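PDB 2VOS: folylpolyglutamate synthase protein FOLC, which probably adds L-glutamate to dihydropteroate, giving dihydrofolate, and lengthens the polyglutamate tail of tetrahydrofolate, using ATP and magnesium. Local coordinates for residues 219-223 with 249-254; 392-396 with 424-429. All blocks are in the same frame, centred on the assembly; numbering follows the deposited sequence.

Interaction 1: 219-223 with 249-254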
loop_
_atom_site.group_PDB
_atom_site.type_symbol
_atom_site.label_atom_id
_atom_site.label_comp_id
_atom_site.label_asym_id
_atom_site.label_seq_id
_atom_site.Cartn_x
_atom_site.Cartn_y
_atom_site.Cartn_z
ATOM N N ILE A 219 -2.817 -16.755 2.211
ATOM C CA ILE A 219 -1.477 -16.714 1.638
ATOM C C ILE A 219 -0.464 -17.494 2.495
ATOM O O ILE A 219 0.720 -17.644 2.115
ATOM C CB ILE A 219 -0.964 -15.235 1.378
ATOM C CG1 ILE A 219 -0.679 -14.509 2.722
ATOM C CG2 ILE A 219 -1.952 -14.479 0.455
ATOM C CD1 ILE A 219 0.323 -13.334 2.590
ATOM N N ILE A 220 -0.894 -17.947 3.667
ATOM C CA ILE A 220 -0.003 -18.739 4.508
ATOM C C ILE A 220 -0.172 -20.200 4.037
ATOM O O ILE A 220 -1.230 -20.794 4.283
ATOM C CB ILE A 220 -0.425 -18.640 6.024
ATOM C CG1 ILE A 220 -0.435 -17.177 6.528
ATOM C CG2 ILE A 220 0.473 -19.516 6.914
ATOM C CD1 ILE A 220 -1.271 -16.959 7.835
ATOM N N THR A 221 0.842 -20.786 3.388
ATOM C CA THR A 221 0.697 -22.110 2.751
ATOM C C THR A 221 1.701 -23.104 3.315
ATOM O O THR A 221 2.789 -22.689 3.748
ATOM C CB THR A 221 0.911 -22.006 1.219
ATOM O OG1 THR A 221 2.243 -21.565 0.976
ATOM C CG2 THR A 221 0.008 -20.953 0.621
ATOM N N ARG A 222 1.381 -24.391 3.297
ATOM C CA ARG A 222 2.323 -25.415 3.770
ATOM C C ARG A 222 3.535 -25.465 2.828
ATOM O O ARG A 222 3.378 -25.406 1.608
ATOM C CB ARG A 222 1.639 -26.770 3.855
ATOM C CG ARG A 222 2.576 -27.929 4.307
ATOM C CD ARG A 222 1.783 -29.145 4.835
ATOM N NE ARG A 222 2.609 -30.308 5.219
ATOM C CZ ARG A 222 3.698 -30.286 6.004
ATOM N NH1 ARG A 222 4.171 -29.140 6.497
ATOM N NH2 ARG A 222 4.339 -31.425 6.293
ATOM N N ALA A 223 4.740 -25.520 3.383
ATOM C CA ALA A 223 5.975 -25.579 2.586
ATOM C C ALA A 223 6.152 -26.982 1.963
ATOM O O ALA A 223 5.647 -27.978 2.512
ATOM C CB ALA A 223 7.180 -25.248 3.465
ATOM N N SER A 249 -2.599 -20.756 10.529
ATOM C CA SER A 249 -1.160 -20.997 10.559
ATOM C C SER A 249 -0.920 -22.436 11.035
ATOM O O SER A 249 0.060 -23.089 10.632
ATOM C CB SER A 249 -0.455 -20.006 11.499
ATOM O OG SER A 249 -0.566 -18.653 11.054
ATOM N N VAL A 250 -1.779 -22.898 11.940
ATOM C CA VAL A 250 -1.737 -24.309 12.380
ATOM C C VAL A 250 -2.078 -25.239 11.194
ATOM O O VAL A 250 -1.396 -26.236 10.948
ATOM C CB VAL A 250 -2.717 -24.575 13.556
ATOM C CG1 VAL A 250 -2.869 -26.081 13.827
ATOM C CG2 VAL A 250 -2.296 -23.836 14.810
ATOM N N ARG A 251 -3.116 -24.899 10.431
ATOM C CA ARG A 251 -3.442 -25.742 9.260
ATOM C C ARG A 251 -2.312 -25.788 8.231
ATOM O O ARG A 251 -2.105 -26.843 7.620
ATOM C CB ARG A 251 -4.788 -25.384 8.611
ATOM N N ALA A 252 -1.548 -24.682 8.077
ATOM C CA ALA A 252 -0.410 -24.632 7.135
ATOM C C ALA A 252 0.926 -25.140 7.695
ATOM O O ALA A 252 1.984 -25.050 7.011
ATOM C CB ALA A 252 -0.219 -23.167 6.546
ATOM N N ASP A 253 0.913 -25.654 8.931
ATOM C CA ASP A 253 2.174 -25.995 9.600
ATOM C C ASP A 253 3.129 -24.806 9.719
ATOM O O ASP A 253 4.354 -24.967 9.616
ATOM C CB ASP A 253 2.891 -27.033 8.767
ATOM C CG ASP A 253 2.945 -28.353 9.433
ATOM O OD1 ASP A 253 2.235 -29.280 8.969
ATOM O OD2 ASP A 253 3.693 -28.440 10.435
ATOM N N ALA A 254 2.593 -23.607 9.885
ATOM C CA ALA A 254 3.457 -22.435 9.819
ATOM C C ALA A 254 3.992 -22.061 11.206
ATOM O O ALA A 254 3.247 -22.129 12.168
ATOM C CB ALA A 254 2.665 -21.252 9.168
HETATM O O HOH W 1 4.987 -25.064 6.333
#

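Interaction 2: 392-396 with 424-429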
loop_
_atom_site.group_PDB
_atom_site.type_symbol
_atom_site.label_atom_id
_atom_site.label_comp_id
_atom_site.label_asym_id
_atom_site.label_seq_id
_atom_site.Cartn_x
_atom_site.Cartn_y
_atom_site.Cartn_z
ATOM N N ALA A 392 -15.223 11.075 9.797
ATOM C CA ALA A 392 -15.290 11.163 11.263
ATOM C C ALA A 392 -13.860 11.141 11.880
ATOM O O ALA A 392 -13.604 11.811 12.870
ATOM C CB ALA A 392 -16.143 10.038 11.825
ATOM N N ALA A 393 -12.926 10.450 11.237
ATOM C CA ALA A 393 -11.560 10.385 11.733
ATOM C C ALA A 393 -10.833 11.688 11.439
ATOM O O ALA A 393 -9.913 12.083 12.178
ATOM C CB ALA A 393 -10.776 9.204 11.065
ATOM N N LEU A 394 -11.236 12.386 10.374
ATOM C CA LEU A 394 -10.488 13.584 9.949
ATOM C C LEU A 394 -11.082 14.865 10.498
ATOM O O LEU A 394 -10.396 15.906 10.555
ATOM C CB LEU A 394 -10.403 13.666 8.418
ATOM C CG LEU A 394 -9.632 12.461 7.862
ATOM C CD1 LEU A 394 -9.673 12.363 6.311
ATOM C CD2 LEU A 394 -8.216 12.506 8.378
ATOM N N GLU A 395 -12.356 14.811 10.906
ATOM C CA GLU A 395 -13.017 16.050 11.378
ATOM C C GLU A 395 -12.300 16.735 12.533
ATOM O O GLU A 395 -12.273 17.949 12.590
ATOM C CB GLU A 395 -14.473 15.795 11.755
ATOM C CG GLU A 395 -15.212 17.096 12.103
ATOM C CD GLU A 395 -15.068 17.471 13.572
ATOM O OE1 GLU A 395 -14.664 16.587 14.337
ATOM O OE2 GLU A 395 -15.356 18.631 13.949
ATOM N N PRO A 396 -11.750 15.960 13.486
ATOM C CA PRO A 396 -11.019 16.612 14.570
ATOM C C PRO A 396 -9.726 17.348 14.140
ATOM O O PRO A 396 -9.188 18.131 14.931
ATOM C CB PRO A 396 -10.666 15.447 15.504
ATOM C CG PRO A 396 -11.726 14.378 15.205
ATOM C CD PRO A 396 -11.843 14.498 13.696
ATOM N N ARG A 424 -20.776 15.435 8.961
ATOM C CA ARG A 424 -19.742 15.417 10.002
ATOM C C ARG A 424 -19.105 16.783 10.328
ATOM O O ARG A 424 -18.819 17.068 11.474
ATOM C CB ARG A 424 -18.629 14.428 9.627
ATOM C CG ARG A 424 -19.124 13.020 9.570
ATOM C CD ARG A 424 -19.025 12.441 10.958
ATOM N NE ARG A 424 -19.600 11.108 10.997
ATOM C CZ ARG A 424 -19.792 10.429 12.120
ATOM N NH1 ARG A 424 -19.429 10.974 13.278
ATOM N NH2 ARG A 424 -20.352 9.227 12.086
ATOM N N PHE A 425 -18.879 17.621 9.333
ATOM C CA PHE A 425 -18.207 18.887 9.563
ATOM C C PHE A 425 -19.147 20.062 9.866
ATOM O O PHE A 425 -18.716 21.049 10.491
ATOM C CB PHE A 425 -17.352 19.248 8.351
ATOM C CG PHE A 425 -16.069 18.472 8.257
ATOM C CD1 PHE A 425 -16.088 17.128 7.898
ATOM C CD2 PHE A 425 -14.842 19.098 8.481
ATOM C CE1 PHE A 425 -14.889 16.405 7.789
ATOM C CE2 PHE A 425 -13.642 18.384 8.367
ATOM C CZ PHE A 425 -13.663 17.050 8.025
ATOM N N GLY A 426 -20.408 19.948 9.431
ATOM C CA GLY A 426 -21.313 21.086 9.358
ATOM C C GLY A 426 -21.016 21.747 8.026
ATOM O O GLY A 426 -19.862 21.825 7.620
ATOM N N PRO A 427 -22.056 22.189 7.313
ATOM C CA PRO A 427 -21.916 22.845 6.022
ATOM C C PRO A 427 -20.977 24.072 5.984
ATOM O O PRO A 427 -20.376 24.323 4.937
ATOM C CB PRO A 427 -23.357 23.238 5.676
ATOM C CG PRO A 427 -24.049 23.291 7.002
ATOM C CD PRO A 427 -23.473 22.109 7.717
ATOM N N ASP A 428 -20.819 24.805 7.095
ATOM C CA ASP A 428 -19.859 25.932 7.144
ATOM C C ASP A 428 -18.381 25.565 6.965
ATOM O O ASP A 428 -17.588 26.414 6.618
ATOM C CB ASP A 428 -20.033 26.745 8.426
ATOM C CG ASP A 428 -21.402 27.421 8.488
ATOM O OD1 ASP A 428 -21.501 28.653 8.258
ATOM O OD2 ASP A 428 -22.404 26.705 8.749
ATOM N N ARG A 429 -18.018 24.311 7.193
ATOM C CA ARG A 429 -16.620 23.879 7.055
ATOM C C ARG A 429 -16.367 23.069 5.777
ATOM O O ARG A 429 -15.329 22.362 5.630
ATOM C CB ARG A 429 -16.219 23.089 8.304
ATOM C CG ARG A 429 -16.274 23.915 9.572
ATOM C CD ARG A 429 -16.214 23.002 10.787
ATOM N NE ARG A 429 -14.969 22.224 10.836
ATOM C CZ ARG A 429 -14.823 21.165 11.639
ATOM N NH1 ARG A 429 -15.842 20.785 12.434
ATOM N NH2 ARG A 429 -13.678 20.475 11.675
#

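Interaction 1: 219-223 with 249-254
The carbonyl oxygen A252 O is approached from segment 219-223 in two ways. CA of R222 presents its hydrogen to A252 O in a CA-H...O contact of 3.3 Å, and an ordered water, 3.1 Å from A252 O, takes the N-H of A223 (A223 N to the water oxygen 3.0 Å). The carbonyl follows directly on the last turn of helix 239-251, which ends in a Schellman motif: D253 turns to a positive phi of 57°, while A254 N reaches back to S249 O at 2.7 Å and D253 N to V250 O. The helix is the crossover of a beta-alpha-beta unit joining the parallel neighbours 231-234 and 255-258 in the Mur ligase middle domain, and the loop after helix 209-217 runs past its end.

Alongside the backbone contacts, I220 supplies the apolar part. With chi1 at -58°, its CG2 branch stands anti to the backbone N and meets two methyls, A254 CB at 3.6 Å and A252 CB at 3.7 Å. The other branch ends in CD1 beside S249 OG, a hydroxyl already bonded to L245 O. At the exposed side R222 and D253 run side by side, their flat groups 28° apart. D253 OD1 sits over a face of the R222 guanidinium, 3.1 Å from R222 NH1, where no N-H points at it; a long, weak pairing links NH1 to D229 as well. Being exposed and undirected, this salt bridge probably constrains the two side chains only loosely, while the methyls of I220 and A252 are buried.

Interaction 2: 392-396 with 424-429
Over the centre of the F425 ring stands CG of E395, 4.0 Å from the centroid and only 5° off the ring normal, a CH-pi contact. The R429 guanidinium has F425 CD2 over one face and E395 at its edge, and the R424 guanidinium carries the A392 methyl over one face, A392 CB to R424 CZ 3.7 Å. R429 grips E395 end-on, through NH1 and NH2, one to each of two oxygens. R429 NH1 gives a nearly straight bond to E395 OE2 (2.7 Å, 172°), meeting the anti lone pair of the carboxylate, and R429 NH2 reaches a lone pair of E395 O at 3.0 Å. E395 manages both roles because CG, anti to the backbone N, is laid on the ring, and the bend at chi2 then swings the carboxylate across R429, the two planes 68° apart.

In the Mur ligase C-terminal domain, helices 387-394 and 414-425 are successive crossovers of a parallel beta-alpha-beta run, and the contact joins their C-terminal ends just ahead of edge strand 430-432. R429 is further fixed by F398 O, which takes NH2, and D399 O, which takes NE. Farther out, R424 forms a salt bridge with D388, one turn before A392.

The two contacts sit in different domains of one monomer, their centres 44 Å apart and their nearest atoms about 27 Å apart. Interaction 1 comes first along the chain and closes within the Mur ligase middle domain, beside strands 231-234 and 255-258 at one margin of the eight-stranded sheet. Interaction 2 follows in the glutamate ligase domain, at the margin of the six-stranded sheet formed by strand 430-432. Interaction 1 packs a loop on one crossover helix end, whereas interaction 2 joins two such ends. Both therefore belong to the outer architecture of separate domains: interaction 1 lies away from the annotated sites, and in interaction 2 the side chain of L394 stays about 9 Å from the bound ADP, too far for direct contact.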